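Local atomic coordinates of response regulator ChrA (Corynebacterium diphtheriae, PDB entry 4YN8), a protein that probably binds DNA to regulate transcription, acting as the response regulator of a haem-sensing two-component system. Residues A[53-57]-A[84-88]; A[75-79]-A[113-117]; A[96-102]-A[122-128]. The protein carries 1 engineered substitution. Numbering follows the deposited sequence.

Interaction 1. Residues A[53-57]-A[84-88]. With MG (magnesium ion), chain F; SO4 (sulfate ion), chain B.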
ATOM      1  N   THR A  53      -2.530  15.177   2.358  1.00  8.69           N
ATOM      2  CA  THR A  53      -1.204  14.572   2.526  1.00  9.36           C
ATOM      3  C   THR A  53      -0.922  13.474   1.499  1.00  9.80           C
ATOM      4  O   THR A  53      -1.834  12.862   1.046  1.00 10.75           O
ATOM      5  CB  THR A  53      -1.018  13.968   3.949  1.00  9.93           C
ATOM      6  OG1 THR A  53       0.374  13.551   4.135  1.00 11.20           O
ATOM      7  CG2 THR A  53      -1.882  12.799   4.221  1.00 11.08           C
ATOM      8  N   ASP A  54       0.363  13.437   1.122  1.00 10.39           N
ATOM      9  CA  ASP A  54       1.136  12.363   0.489  0.52 12.13           C
ATOM     10  C   ASP A  54       1.218  11.107   1.350  1.00 11.47           C
ATOM     11  O   ASP A  54       1.026  11.183   2.571  1.00  9.89           O
ATOM     12  CB  ASP A  54       2.610  12.999   0.509  0.52 12.43           C
ATOM     13  CG  ASP A  54       3.497  12.486  -0.484  0.52 15.21           C
ATOM     14  OD1 ASP A  54       3.307  12.741  -1.724  0.52 19.88           O
ATOM     15  OD2 ASP A  54       4.498  11.896  -0.049  0.52 15.60           O
ATOM     16  N   ILE A  55       1.604   9.952   0.769  1.00 10.76           N
ATOM     17  CA  ILE A  55       1.914   8.782   1.564  1.00 11.51           C
ATOM     18  C   ILE A  55       3.415   8.707   1.923  1.00 13.22           C
ATOM     19  O   ILE A  55       3.776   8.690   3.108  1.00 14.65           O
ATOM     20  CB  ILE A  55       1.506   7.465   0.849  1.00 11.50           C
ATOM     21  CG1 ILE A  55       0.057   7.503   0.416  1.00 12.17           C
ATOM     22  CG2 ILE A  55       1.890   6.276   1.696  1.00 11.88           C
ATOM     23  CD1 ILE A  55      -0.333   6.314  -0.445  1.00 13.06           C
ATOM     24  N   GLN A  56       4.282   8.709   0.914  1.00 14.66           N
ATOM     25  CA  GLN A  56       5.727   8.455   1.052  0.50 15.37           C
ATOM     26  C   GLN A  56       6.499   9.625   1.593  1.00 15.40           C
ATOM     27  O   GLN A  56       6.820  10.489   0.843  1.00 14.66           O
ATOM     28  CB  GLN A  56       6.306   8.203  -0.351  0.50 16.28           C
ATOM     29  CG  GLN A  56       5.643   7.079  -1.080  0.50 17.01           C
ATOM     30  CD  GLN A  56       6.406   6.702  -2.330  0.50 16.88           C
ATOM     31  OE1 GLN A  56       6.030   7.066  -3.470  0.50 15.40           O
ATOM     32  NE2 GLN A  56       7.510   6.008  -2.116  0.50 17.23           N
ATOM     33  N   MET A  57       6.799   9.660   2.895  1.00 15.28           N
ATOM     34  CA  MET A  57       7.599  10.762   3.454  1.00 15.41           C
ATOM     35  C   MET A  57       8.471  10.188   4.563  1.00 17.45           C
ATOM     36  O   MET A  57       8.014   9.348   5.336  1.00 15.85           O
ATOM     37  CB  MET A  57       6.706  11.829   4.110  1.00 15.39           C
ATOM     38  CG  MET A  57       5.685  12.369   3.160  1.00 17.70           C
ATOM     39  SD  MET A  57       4.550  13.630   3.760  1.00 18.12           S
ATOM     40  CE  MET A  57       3.635  12.685   4.937  1.00 15.04           C
ATOM     41  N   ASP A  84       0.494   4.523  -9.866  1.00 13.43           N
ATOM     42  CA  ASP A  84       1.636   3.632  -9.945  1.00 13.49           C
ATOM     43  C   ASP A  84       2.590   3.822  -8.808  1.00 12.00           C
ATOM     44  O   ASP A  84       3.796   3.526  -8.890  1.00 11.81           O
ATOM     45  CB  ASP A  84       2.385   3.788 -11.279  1.00 15.36           C
ATOM     46  CG  ASP A  84       2.937   5.202 -11.507  1.00 17.90           C
ATOM     47  OD1 ASP A  84       2.567   6.190 -10.758  1.00 14.28           O
ATOM     48  OD2 ASP A  84       3.712   5.300 -12.483  1.00 16.84           O
ATOM     49  N   THR A  85       2.067   4.275  -7.650  1.00 10.98           N
ATOM     50  CA  THR A  85       2.932   4.585  -6.567  1.00 11.12           C
ATOM     51  C   THR A  85       3.690   3.354  -6.064  1.00 12.81           C
ATOM     52  O   THR A  85       3.177   2.220  -6.101  1.00 13.29           O
ATOM     53  CB  THR A  85       2.154   5.182  -5.337  1.00 11.45           C
ATOM     54  OG1 THR A  85       3.110   5.598  -4.333  1.00 12.53           O
ATOM     55  CG2 THR A  85       1.095   4.202  -4.843  1.00 12.09           C
ATOM     56  N   GLU A  86       4.894   3.576  -5.619  1.00 14.19           N
ATOM     57  CA  GLU A  86       5.634   2.531  -4.949  1.00 16.55           C
ATOM     58  C   GLU A  86       5.345   2.466  -3.444  1.00 15.21           C
ATOM     59  O   GLU A  86       5.760   1.512  -2.791  1.00 15.52           O
ATOM     60  CB  GLU A  86       7.113   2.701  -5.167  1.00 22.10           C
ATOM     61  CG  GLU A  86       7.457   2.291  -6.595  1.00 26.78           C
ATOM     62  CD  GLU A  86       8.932   2.389  -6.918  1.00 35.68           C
ATOM     63  OE1 GLU A  86       9.708   3.060  -6.198  1.00 42.17           O
ATOM     64  OE2 GLU A  86       9.304   1.796  -7.937  1.00 47.51           O
ATOM     65  N   ALA A  87       4.586   3.418  -2.922  1.00 12.43           N
ATOM     66  CA  ALA A  87       4.195   3.412  -1.517  1.00 12.79           C
ATOM     67  C   ALA A  87       3.252   2.256  -1.168  1.00 13.31           C
ATOM     68  O   ALA A  87       2.696   1.611  -2.052  1.00 12.43           O
ATOM     69  CB  ALA A  87       3.510   4.694  -1.172  1.00 14.49           C
ATOM     70  N   ASP A  88       3.003   2.089   0.130  1.00 12.46           N
ATOM     71  CA  ASP A  88       2.137   1.032   0.612  1.00 12.83           C
ATOM     72  C   ASP A  88       0.695   1.493   0.548  1.00 11.37           C
ATOM     73  O   ASP A  88       0.101   1.975   1.551  1.00  9.92           O
ATOM     74  CB  ASP A  88       2.480   0.638   2.041  1.00 13.85           C
ATOM     75  CG  ASP A  88       1.885  -0.695   2.434  1.00 15.33           C
ATOM     76  OD1 ASP A  88       0.928  -1.194   1.806  1.00 13.89           O
ATOM     77  OD2 ASP A  88       2.398  -1.226   3.423  1.00 17.22           O
TER
HETATM   78 MG    MG F 204       5.461  13.252  -2.296  1.00 18.98          MG
HETATM   79  S   SO4 B 200       2.736   8.976  -2.895  0.89 25.27           S
HETATM   80  O1  SO4 B 200       2.553   9.621  -4.208  0.89 23.34           O
HETATM   81  O2  SO4 B 200       3.274   7.630  -3.098  0.89 34.22           O
HETATM   82  O3  SO4 B 200       3.648   9.643  -1.933  0.89 27.99           O
HETATM   83  O4  SO4 B 200       1.387   8.862  -2.177  0.89 27.38           O
HETATM   84  O   HOH W   1       5.453  11.334  -2.848  1.00 17.47           O
HETATM   85  O   HOH W   2       6.139   6.106  -6.252  1.00 31.60           O
HETATM   86  O   HOH W   3       5.717  12.989  -0.132  0.50  5.31           O
HETATM   87  O   HOH W   4       4.980  14.224  -4.044  1.00 18.37           O
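Gln56 lays the aliphatic part of its side chain over Ala87, with CG 3.2 Å from Ala87 CB. Beside it Ile55 brings CG2 to 3.7 Å from the same Ala87 CB, so one small methyl meets both neighbours where a larger residue would crowd them. Further out, water 2 donates to Gln56 OE1 (2.9 Å) and accepts from Glu86 N (2.9 Å), joining the two loops. These are loops at the carboxyl ends of neighbouring parallel strands, 50-53 and 77-81, the edge where a CheY-like receiver domain keeps its acidic pocket. Asp54 OD1 binds the magnesium ion at 2.3 Å, Asp12 and His14 complete the protein ligands, and Lys103 hydrogen-bonds Asp54 OD1. Asp54 stands where this family carries its phosphoacceptor aspartate. A sulfate, probably from the crystallisation liquor, takes hydrogen bonds from Ile55 N to O4 (3.1 Å), from Gln56 N to O3 (3.1 Å) and, very short, from Thr85 OG1 to O2 (2.4 Å); Thr81 and Lys103 also bind it, consistent with a place for a phosphoryl group. Threonine suits position 85 because OG1 also accepts from Ala87 N (3.0 Å), an ST turn that orients the hydroxyl.

Interaction 2. Residues A[75-79]-A[113-117]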
ATOM      1  N   PRO A  75      -8.136  17.082  12.501  1.00 12.37           N
ATOM      2  CA  PRO A  75      -8.958  17.347  11.322  1.00 11.12           C
ATOM      3  C   PRO A  75      -8.988  16.153  10.391  1.00 10.14           C
ATOM      4  O   PRO A  75      -8.156  15.280  10.518  1.00  9.02           O
ATOM      5  CB  PRO A  75      -8.278  18.526  10.640  1.00 11.53           C
ATOM      6  CG  PRO A  75      -6.920  18.591  11.213  1.00 11.45           C
ATOM      7  CD  PRO A  75      -6.901  17.890  12.554  1.00 12.18           C
ATOM      8  N   PRO A  76      -9.987  16.097   9.521  1.00  9.63           N
ATOM      9  CA  PRO A  76     -10.079  15.013   8.555  1.00  8.86           C
ATOM     10  C   PRO A  76      -8.982  15.146   7.520  1.00  8.34           C
ATOM     11  O   PRO A  76      -8.471  16.236   7.271  1.00  8.41           O
ATOM     12  CB  PRO A  76     -11.451  15.238   7.925  1.00  8.81           C
ATOM     13  CG  PRO A  76     -11.695  16.675   7.996  1.00  9.48           C
ATOM     14  CD  PRO A  76     -11.079  17.069   9.339  1.00  9.53           C
ATOM     15  N   VAL A  77      -8.613  14.004   6.937  1.00  7.77           N
ATOM     16  CA  VAL A  77      -7.456  13.863   6.050  1.00  7.36           C
ATOM     17  C   VAL A  77      -7.890  13.391   4.660  1.00  7.30           C
ATOM     18  O   VAL A  77      -8.733  12.483   4.544  1.00  7.91           O
ATOM     19  CB  VAL A  77      -6.484  12.840   6.603  1.00  7.17           C
ATOM     20  CG1 VAL A  77      -5.306  12.558   5.663  1.00  7.63           C
ATOM     21  CG2 VAL A  77      -6.043  13.287   7.992  1.00  7.81           C
ATOM     22  N   LEU A  78      -7.367  14.062   3.639  1.00  7.06           N
ATOM     23  CA  LEU A  78      -7.461  13.608   2.270  1.00  7.53           C
ATOM     24  C   LEU A  78      -6.079  13.112   1.871  1.00  7.29           C
ATOM     25  O   LEU A  78      -5.111  13.894   1.867  1.00  7.18           O
ATOM     26  CB  LEU A  78      -7.939  14.755   1.346  1.00  7.59           C
ATOM     27  CG  LEU A  78      -7.795  14.542  -0.154  1.00  8.08           C
ATOM     28  CD1 LEU A  78      -8.717  13.356  -0.506  1.00  8.21           C
ATOM     29  CD2 LEU A  78      -8.214  15.827  -0.851  1.00  8.51           C
ATOM     30  N   ILE A  79      -5.958  11.813   1.526  1.00  7.44           N
ATOM     31  CA  ILE A  79      -4.705  11.243   1.064  1.00  8.04           C
ATOM     32  C   ILE A  79      -4.659  11.294  -0.450  1.00  8.79           C
ATOM     33  O   ILE A  79      -5.621  10.881  -1.129  1.00  9.06           O
ATOM     34  CB  ILE A  79      -4.549   9.775   1.521  1.00  8.56           C
ATOM     35  CG1 ILE A  79      -4.332   9.740   3.013  1.00  8.76           C
ATOM     36  CG2 ILE A  79      -3.422   9.073   0.784  1.00  8.79           C
ATOM     37  CD1 ILE A  79      -4.308   8.314   3.596  1.00 10.02           C
ATOM     38  N   ALA A 113     -13.143  16.903  -3.596  1.00 10.86           N
ATOM     39  CA  ALA A 113     -12.576  16.044  -2.516  1.00 10.73           C
ATOM     40  C   ALA A 113     -12.233  16.832  -1.250  1.00 10.47           C
ATOM     41  O   ALA A 113     -12.517  16.393  -0.130  1.00 10.12           O
ATOM     42  CB  ALA A 113     -11.371  15.268  -2.997  1.00 10.97           C
ATOM     43  N   VAL A 114     -11.684  18.024  -1.423  1.00 10.31           N
ATOM     44  CA  VAL A 114     -11.451  18.886  -0.259  1.00 10.11           C
ATOM     45  C   VAL A 114     -12.738  19.294   0.428  1.00 11.06           C
ATOM     46  O   VAL A 114     -12.882  19.217   1.677  1.00 10.40           O
ATOM     47  CB  VAL A 114     -10.593  20.098  -0.619  1.00  9.93           C
ATOM     48  CG1 VAL A 114     -10.499  21.054   0.550  1.00 10.46           C
ATOM     49  CG2 VAL A 114      -9.189  19.636  -1.059  1.00  9.54           C
ATOM     50  N   VAL A 115     -13.722  19.695  -0.335  1.00 11.06           N
ATOM     51  CA  VAL A 115     -14.980  20.050   0.276  1.00 11.51           C
ATOM     52  C   VAL A 115     -15.642  18.891   0.978  1.00 11.30           C
ATOM     53  O   VAL A 115     -16.146  19.020   2.095  1.00 12.00           O
ATOM     54  CB  VAL A 115     -15.951  20.664  -0.791  1.00 11.87           C
ATOM     55  CG1 VAL A 115     -17.341  20.814  -0.193  1.00 12.94           C
ATOM     56  CG2 VAL A 115     -15.421  22.000  -1.318  1.00 12.94           C
ATOM     57  N   ALA A 116     -15.669  17.725   0.339  1.00 10.75           N
ATOM     58  CA  ALA A 116     -16.265  16.511   0.930  1.00 11.17           C
ATOM     59  C   ALA A 116     -15.601  16.135   2.226  1.00 10.54           C
ATOM     60  O   ALA A 116     -16.246  15.840   3.204  1.00 11.55           O
ATOM     61  CB  ALA A 116     -16.129  15.356  -0.024  1.00 11.75           C
ATOM     62  N   THR A 117     -14.272  16.241   2.235  1.00 10.30           N
ATOM     63  CA  THR A 117     -13.478  15.903   3.428  1.00  9.76           C
ATOM     64  C   THR A 117     -13.822  16.840   4.563  1.00 10.22           C
ATOM     65  O   THR A 117     -13.990  16.389   5.699  1.00 10.33           O
ATOM     66  CB  THR A 117     -11.987  15.940   3.092  1.00  9.66           C
ATOM     67  OG1 THR A 117     -11.726  14.966   2.055  1.00  8.97           O
ATOM     68  CG2 THR A 117     -11.105  15.559   4.310  1.00  9.57           C
TER
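Ala113 opens the part of helix 107-119 that lies against strand 77-81, within the alternating beta-alpha fold of the CheY-like receiver domain. Helix 113-117 runs nearly antiparallel to strand 77-79, at 147° with 8.6 Å between axes, as expected where a crossover helix returns across a parallel sheet. At Ala113 the side chain is a single methyl, and its CB meets Leu78 CD2 at 3.9 Å; this small residue lets the leucine reach in beneath the helix. Val114 follows, setting CG2 3.9 Å from the same Leu78 CD2 while also touching Ile6 and Val8 of strand 6-11, so its branched side chain joins two strands under one helix. Strand alternation turns Val77 the other way, against helix 62-72. One turn on from Ala113, Thr117 faces the strand again. Its hydroxyl can be buried because OG1 donates to Ala113 O at 2.7 Å, satisfying its polarity inside the helix, and Leu78 CB then rests 3.9 Å from that OG1. The methyl packs against the proline, with Thr117 CG2 3.6 Å from Pro76 CB, and it also lies 3.9 Å from Val77 O; the rigid ring brings Pro76 CG to 3.3 Å from Thr117 O.

Interaction 3. Residues A[96-102]-A[122-128]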
ATOM      1  N   GLY A  96      -7.850   4.391   6.802  1.00  8.76           N
ATOM      2  CA  GLY A  96      -9.164   5.008   6.932  1.00  8.35           C
ATOM      3  C   GLY A  96      -9.232   6.511   6.956  1.00  8.28           C
ATOM      4  O   GLY A  96     -10.006   7.131   7.754  1.00  8.99           O
ATOM      5  N   ALA A  97      -8.455   7.151   6.085  1.00  8.31           N
ATOM      6  CA  ALA A  97      -8.608   8.580   5.867  1.00  9.22           C
ATOM      7  C   ALA A  97     -10.015   8.874   5.350  1.00  9.92           C
ATOM      8  O   ALA A  97     -10.613   8.047   4.687  1.00  9.91           O
ATOM      9  CB  ALA A  97      -7.604   9.054   4.859  1.00  8.68           C
ATOM     10  N   MET A  98     -10.499  10.065   5.639  1.00  9.95           N
ATOM     11  CA  MET A  98     -11.791  10.534   5.146  1.00 10.68           C
ATOM     12  C   MET A  98     -11.855  10.427   3.631  1.00 10.34           C
ATOM     13  O   MET A  98     -12.851   9.895   3.097  1.00 11.89           O
ATOM     14  CB  MET A  98     -12.066  11.950   5.615  1.00 11.44           C
ATOM     15  CG  MET A  98     -13.397  12.549   5.258  1.00 13.28           C
ATOM     16  SD  MET A  98     -14.814  11.661   5.957  1.00 16.18           S
ATOM     17  CE  MET A  98     -14.455  11.682   7.679  1.00 18.65           C
ATOM     18  N   GLY A  99     -10.800  10.888   2.942  1.00  9.42           N
ATOM     19  CA  GLY A  99     -10.788  10.837   1.477  1.00  8.89           C
ATOM     20  C   GLY A  99      -9.505  10.343   0.875  1.00  8.12           C
ATOM     21  O   GLY A  99      -8.442  10.393   1.513  1.00  7.31           O
ATOM     22  N   TYR A 100      -9.613   9.886  -0.370  1.00  8.22           N
ATOM     23  CA  TYR A 100      -8.487   9.396  -1.155  1.00  8.33           C
ATOM     24  C   TYR A 100      -8.724   9.919  -2.579  1.00  9.39           C
ATOM     25  O   TYR A 100      -9.856   9.860  -3.085  1.00 11.49           O
ATOM     26  CB  TYR A 100      -8.466   7.853  -1.237  1.00  8.52           C
ATOM     27  CG  TYR A 100      -8.221   7.187   0.083  1.00  8.15           C
ATOM     28  CD1 TYR A 100      -9.250   6.959   0.984  1.00  8.56           C
ATOM     29  CD2 TYR A 100      -6.963   6.881   0.443  1.00  8.14           C
ATOM     30  CE1 TYR A 100      -8.995   6.459   2.232  1.00  8.82           C
ATOM     31  CE2 TYR A 100      -6.683   6.280   1.671  1.00  8.05           C
ATOM     32  CZ  TYR A 100      -7.703   6.113   2.559  1.00  8.50           C
ATOM     33  OH  TYR A 100      -7.407   5.585   3.779  1.00  9.67           O
ATOM     34  N   LEU A 101      -7.653  10.359  -3.208  1.00  9.06           N
ATOM     35  CA  LEU A 101      -7.706  10.855  -4.595  1.00  9.74           C
ATOM     36  C   LEU A 101      -6.359  10.710  -5.227  1.00  9.76           C
ATOM     37  O   LEU A 101      -5.337  10.700  -4.534  1.00  9.40           O
ATOM     38  CB  LEU A 101      -8.129  12.329  -4.611  1.00 11.38           C
ATOM     39  CG  LEU A 101      -8.623  12.854  -5.961  1.00 13.32           C
ATOM     40  CD1 LEU A 101      -9.978  12.303  -6.322  1.00 15.01           C
ATOM     41  CD2 LEU A 101      -8.651  14.401  -5.935  1.00 14.63           C
ATOM     42  N   LEU A 102      -6.309  10.565  -6.551  1.00  9.47           N
ATOM     43  CA  LEU A 102      -5.036  10.629  -7.221  1.00 10.45           C
ATOM     44  C   LEU A 102      -4.579  12.047  -7.476  1.00 10.97           C
ATOM     45  O   LEU A 102      -5.376  12.923  -7.727  1.00 12.00           O
ATOM     46  CB  LEU A 102      -5.042   9.864  -8.546  1.00 11.63           C
ATOM     47  CG  LEU A 102      -5.347   8.375  -8.461  1.00 13.48           C
ATOM     48  CD1 LEU A 102      -5.305   7.762  -9.862  1.00 15.09           C
ATOM     49  CD2 LEU A 102      -4.389   7.682  -7.550  1.00 13.50           C
ATOM     50  N   ARG A 122     -17.122  10.743   2.891  1.00 15.49           N
ATOM     51  CA  ARG A 122     -16.038   9.920   2.368  1.00 16.42           C
ATOM     52  C   ARG A 122     -15.797  10.167   0.898  1.00 15.59           C
ATOM     53  O   ARG A 122     -16.762  10.331   0.130  1.00 15.82           O
ATOM     54  CB  ARG A 122     -16.346   8.428   2.461  1.00 16.81           C
ATOM     55  CG  ARG A 122     -16.361   7.743   3.753  1.00 19.13           C
ATOM     56  CD  ARG A 122     -15.248   8.029   4.696  1.00 17.12           C
ATOM     57  NE  ARG A 122     -13.931   7.454   4.475  1.00 15.15           N
ATOM     58  CZ  ARG A 122     -13.583   6.183   4.666  1.00 15.01           C
ATOM     59  NH1 ARG A 122     -14.501   5.211   4.854  1.00 14.47           N
ATOM     60  NH2 ARG A 122     -12.314   5.858   4.532  1.00 14.82           N
ATOM     61  N   THR A 123     -14.530  10.168   0.460  1.00 12.85           N
ATOM     62  CA  THR A 123     -14.186  10.118  -0.960  1.00 12.47           C
ATOM     63  C   THR A 123     -13.383   8.890  -1.174  1.00 13.55           C
ATOM     64  O   THR A 123     -12.237   8.848  -0.862  1.00 11.72           O
ATOM     65  CB  THR A 123     -13.394  11.349  -1.441  1.00 13.36           C
ATOM     66  OG1 THR A 123     -14.170  12.515  -1.180  1.00 13.74           O
ATOM     67  CG2 THR A 123     -13.038  11.282  -2.946  1.00 13.06           C
ATOM     68  N   LEU A 124     -14.022   7.838  -1.681  1.00 13.38           N
ATOM     69  CA  LEU A 124     -13.298   6.612  -2.014  1.00 14.98           C
ATOM     70  C   LEU A 124     -13.160   6.559  -3.516  1.00 16.24           C
ATOM     71  O   LEU A 124     -13.920   5.870  -4.237  1.00 14.76           O
ATOM     72  CB  LEU A 124     -14.054   5.423  -1.458  1.00 17.01           C
ATOM     73  CG  LEU A 124     -14.365   5.495   0.019  1.00 18.25           C
ATOM     74  CD1 LEU A 124     -15.099   4.224   0.473  1.00 21.35           C
ATOM     75  CD2 LEU A 124     -13.089   5.699   0.822  1.00 21.49           C
ATOM     76  N   ALA A 125     -12.242   7.360  -4.020  1.00 14.26           N
ATOM     77  CA  ALA A 125     -12.245   7.646  -5.443  1.00 14.70           C
ATOM     78  C   ALA A 125     -12.067   6.344  -6.239  1.00 14.74           C
ATOM     79  O   ALA A 125     -11.157   5.530  -5.961  1.00 12.41           O
ATOM     80  CB  ALA A 125     -11.139   8.627  -5.807  1.00 15.30           C
ATOM     81  N   PRO A 126     -12.901   6.144  -7.271  1.00 16.03           N
ATOM     82  CA  PRO A 126     -12.769   4.911  -8.067  1.00 16.16           C
ATOM     83  C   PRO A 126     -11.388   4.688  -8.623  1.00 14.49           C
ATOM     84  O   PRO A 126     -10.952   3.539  -8.731  1.00 12.72           O
ATOM     85  CB  PRO A 126     -13.839   5.125  -9.213  1.00 16.97           C
ATOM     86  CG  PRO A 126     -14.874   5.924  -8.519  1.00 18.27           C
ATOM     87  CD  PRO A 126     -14.127   6.891  -7.619  1.00 16.94           C
ATOM     88  N   GLU A 127     -10.669   5.766  -8.985  1.00 13.12           N
ATOM     89  CA  GLU A 127      -9.346   5.616  -9.519  1.00 13.67           C
ATOM     90  C   GLU A 127      -8.359   5.086  -8.484  1.00 12.02           C
ATOM     91  O   GLU A 127      -7.423   4.405  -8.824  1.00 10.94           O
ATOM     92  CB  GLU A 127      -8.837   6.934 -10.090  1.00 17.15           C
ATOM     93  CG  GLU A 127      -9.691   7.453 -11.256  1.00 21.56           C
ATOM     94  CD  GLU A 127     -10.993   8.133 -10.872  1.00 27.81           C
ATOM     95  OE1 GLU A 127     -11.345   8.283  -9.651  1.00 28.48           O
ATOM     96  OE2 GLU A 127     -11.728   8.530 -11.835  1.00 35.27           O
ATOM     97  N   VAL A 128      -8.572   5.466  -7.221  1.00 10.64           N
ATOM     98  CA  VAL A 128      -7.745   4.957  -6.162  1.00 10.45           C
ATOM     99  C   VAL A 128      -8.064   3.470  -5.918  1.00 10.18           C
ATOM    100  O   VAL A 128      -7.171   2.650  -5.743  1.00 10.68           O
ATOM    101  CB  VAL A 128      -7.865   5.795  -4.872  1.00 10.53           C
ATOM    102  CG1 VAL A 128      -7.075   5.152  -3.756  1.00 11.09           C
ATOM    103  CG2 VAL A 128      -7.336   7.228  -5.135  1.00 11.88           C
TER
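Strands 99-102 and 123-124 fit together most tightly at Gly99, whose CA comes within 4.2 Å of Thr123 CA. A side chain there would press on Thr123 CB; glycine supplies the hollow instead, and its CA sits 3.4 Å from Thr123 O in a CA-H...O contact. This is the parallel pairing that closes the beta-alpha-beta unit through helix 107-119, with Thr123 N donating to Met98 O (3.1 Å) and Tyr100 N to Thr123 O (2.9 Å). Past the strand, Ala125 tucks its methyl into a narrow gap, CB lying 3.3 Å from Tyr100 O and 3.9 Å from Leu101 CD1. Val128, at the start of helix 126-136, is the main bump: CG1 rests 3.9 Å from Tyr100 CB, and CG2 sits 3.6 Å from Leu101 C and 3.8 Å from Leu102 CD2. Leu102 stretches on until CD1 meets Glu127 CB at 3.6 Å. At the other end Arg122 curls back along the backbone, its CD 3.9 Å from Met98 SD. Its guanidinium donates from NH2 to Ala97 O (2.8 Å) and from NE to Met98 O (3.0 Å), while Tyr100 OH accepts from Ala97 N (3.0 Å) and is also hydrogen-bonded to Ala92 O. Arginine thus supplies extra donors at an exposed edge, so the short strand is held by polar bonds at its start and by apolar contacts where the helix begins.

All three contacts are built on one parallel sheet, in which strands 50-53, 77-81, 99-102 and 123-124 lie side by side. Interactions 1 and 2 have centres about 17 Å apart and cross along the chain, yet meet where Thr53 N lies 2.9 Å from Leu78 O. Interactions 2 and 3 also cross, with centres about 9 Å apart; Ile79 N is 2.9 Å from Gly99 O, and helix 107-119 connects the two strands of interaction 3. Interaction 1 closes before interaction 3 opens, and their nearest atoms stay about 6 Å apart. The metal pocket of interaction 1 is thus linked through strand 77-81 to the sheet edge from which helix 126-136 leaves toward the carboxyl-terminal LuxR-family region.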